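Local atomic coordinates of PmbA-related protein (Thermotoga maritima, PDB entry 1VL4), a protein that is of uncertain function but may modulate DNA gyrase and possibly acts as a metallopeptidase. Residues L201-E206 / L292-F297. Residues are numbered along the deposited sequence; the frame is centred on the assembly and turned at random.
Sequences LARTPE and LSSTPF
The guanidinium of Arg203 carries CD2 of Leu292 over the centre of one face, 4.0 Å above its plane, while a water lies in that plane at its edge and Ser294 OG stands near the plane, 3.9 Å from Arg203 NH2. The water accepts a bond from Arg203 NH1 at 2.8 Å and donates to Ser294 O, also at 2.8 Å, with a weak further bond to Leu292 O, so it links the arginine to the loop backbone. With CG anti to the backbone N (chi1 -170°) and bends at chi2 and chi3, the Arg203 chain brings its guanidinium against Leu292. The two side chains lie alongside, running in opposite senses. Here the last residues of strand 194-202, the outermost strand within this chain of a six-stranded antiparallel sheet, and the turn after it meet a loop between strands 282-285 and 307-311 of the C-terminal region. Arg203 reaches into that loop, where NE bonds to the carbonyl of Pro289 and NH2 to that of His288; an alanine here would probably leave these carbonyls and the water without their donor and open a gap beside the Leu292 methyl. Ser294 OG is held by Gly291 O, His288 N and Asn345 ND2. CD2 of Leu292 also lies 3.7 Å from Ala202 O; the other branch, CD1, meets Leu201 CD2 at 3.6 Å, the two side chains crossing obliquely. Leu201 also packs on Phe181 of strand 172-188.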
loop_
_atom_site.group_PDB
_atom_site.type_symbol
_atom_site.label_atom_id
_atom_site.label_comp_id
_atom_site.label_asym_id
_atom_site.label_seq_id
_atom_site.Cartn_x
_atom_site.Cartn_y
_atom_site.Cartn_z
ATOM N N LEU A 201 4.359 -22.143 0.486
ATOM C CA LEU A 201 5.646 -21.398 0.651
ATOM C C LEU A 201 6.754 -22.432 0.691
ATOM O O LEU A 201 6.553 -23.533 1.217
ATOM C CB LEU A 201 5.608 -20.581 1.936
ATOM C CG LEU A 201 4.760 -19.331 1.781
ATOM C CD1 LEU A 201 4.123 -18.945 3.113
ATOM C CD2 LEU A 201 5.597 -18.192 1.220
ATOM N N ALA A 202 7.877 -22.142 0.042
ATOM C CA ALA A 202 8.978 -23.068 -0.046
ATOM C C ALA A 202 10.345 -22.364 -0.059
ATOM O O ALA A 202 10.508 -21.252 -0.571
ATOM C CB ALA A 202 8.835 -23.897 -1.293
ATOM N N ARG A 203 11.335 -23.073 0.457
ATOM C CA ARG A 203 12.748 -22.669 0.402
ATOM C C ARG A 203 13.391 -23.164 -0.901
ATOM O O ARG A 203 14.371 -22.601 -1.414
ATOM C CB ARG A 203 13.450 -23.262 1.634
ATOM C CG ARG A 203 14.825 -22.728 1.825
ATOM C CD ARG A 203 14.911 -21.507 2.629
ATOM N NE ARG A 203 14.226 -21.509 3.951
ATOM C CZ ARG A 203 14.001 -20.368 4.599
ATOM N NH1 ARG A 203 14.474 -19.240 4.109
ATOM N NH2 ARG A 203 13.365 -20.331 5.746
ATOM N N THR A 204 12.855 -24.250 -1.461
ATOM C CA THR A 204 13.380 -24.774 -2.711
ATOM C C THR A 204 12.216 -25.084 -3.695
ATOM O O THR A 204 11.107 -25.336 -3.253
ATOM C CB THR A 204 14.181 -26.053 -2.422
ATOM O OG1 THR A 204 14.885 -26.461 -3.602
ATOM C CG2 THR A 204 13.266 -27.154 -2.034
ATOM N N PRO A 205 12.481 -25.067 -5.011
ATOM C CA PRO A 205 11.416 -25.329 -5.961
ATOM C C PRO A 205 10.789 -26.731 -5.807
ATOM O O PRO A 205 9.605 -26.925 -6.079
ATOM C CB PRO A 205 12.101 -25.189 -7.313
ATOM C CG PRO A 205 13.411 -24.671 -7.063
ATOM C CD PRO A 205 13.746 -24.696 -5.674
ATOM N N GLU A 206 11.581 -27.672 -5.304
ATOM C CA GLU A 206 11.195 -29.071 -5.163
ATOM C C GLU A 206 10.114 -29.187 -4.169
ATOM O O GLU A 206 9.354 -30.156 -4.178
ATOM C CB GLU A 206 12.383 -29.891 -4.643
ATOM C CG GLU A 206 13.390 -30.212 -5.701
ATOM C CD GLU A 206 14.207 -29.036 -6.142
ATOM O OE1 GLU A 206 14.601 -28.182 -5.293
ATOM O OE2 GLU A 206 14.477 -28.991 -7.357
ATOM N N LEU A 292 9.735 -17.846 5.449
ATOM C CA LEU A 292 10.651 -17.110 4.590
ATOM C C LEU A 292 11.151 -15.801 5.199
ATOM O O LEU A 292 12.081 -15.237 4.678
ATOM C CB LEU A 292 10.054 -16.867 3.208
ATOM C CG LEU A 292 9.636 -18.141 2.456
ATOM C CD1 LEU A 292 9.202 -17.820 0.989
ATOM C CD2 LEU A 292 10.734 -19.196 2.490
ATOM N N SER A 293 10.561 -15.353 6.314
ATOM C CA SER A 293 11.122 -14.272 7.097
ATOM C C SER A 293 12.189 -14.699 8.123
ATOM O O SER A 293 12.759 -13.833 8.777
ATOM C CB SER A 293 10.030 -13.523 7.798
ATOM O OG SER A 293 9.262 -12.886 6.752
ATOM N N SER A 294 12.503 -15.996 8.191
ATOM C CA SER A 294 13.484 -16.524 9.141
ATOM C C SER A 294 14.806 -15.791 8.970
ATOM O O SER A 294 15.207 -15.523 7.847
ATOM C CB SER A 294 13.659 -18.014 8.975
ATOM O OG SER A 294 12.439 -18.761 9.215
ATOM N N THR A 295 15.429 -15.392 10.087
ATOM C CA THR A 295 16.640 -14.596 10.055
ATOM C C THR A 295 17.307 -14.731 11.409
ATOM O O THR A 295 16.614 -14.899 12.389
ATOM C CB THR A 295 16.343 -13.106 9.765
ATOM O OG1 THR A 295 17.576 -12.346 9.752
ATOM C CG2 THR A 295 15.358 -12.499 10.784
ATOM N N PRO A 296 18.635 -14.740 11.440
ATOM C CA PRO A 296 19.408 -14.797 12.675
ATOM C C PRO A 296 19.541 -13.474 13.416
ATOM O O PRO A 296 20.023 -13.470 14.531
ATOM C CB PRO A 296 20.763 -15.314 12.198
ATOM C CG PRO A 296 20.840 -14.909 10.831
ATOM C CD PRO A 296 19.503 -14.870 10.247
ATOM N N PHE A 297 19.122 -12.347 12.815
ATOM C CA PHE A 297 19.212 -11.067 13.502
ATOM C C PHE A 297 18.146 -10.162 13.058
ATOM O O PHE A 297 17.609 -10.287 11.910
ATOM C CB PHE A 297 20.641 -10.463 13.404
ATOM C CG PHE A 297 21.129 -10.265 11.969
ATOM C CD1 PHE A 297 20.721 -9.156 11.238
ATOM C CD2 PHE A 297 21.973 -11.183 11.382
ATOM C CE1 PHE A 297 21.170 -8.941 9.964
ATOM C CE2 PHE A 297 22.412 -11.020 10.098
ATOM C CZ PHE A 297 22.017 -9.914 9.369
HETATM O O HOH W 1 14.262 -16.794 5.546
#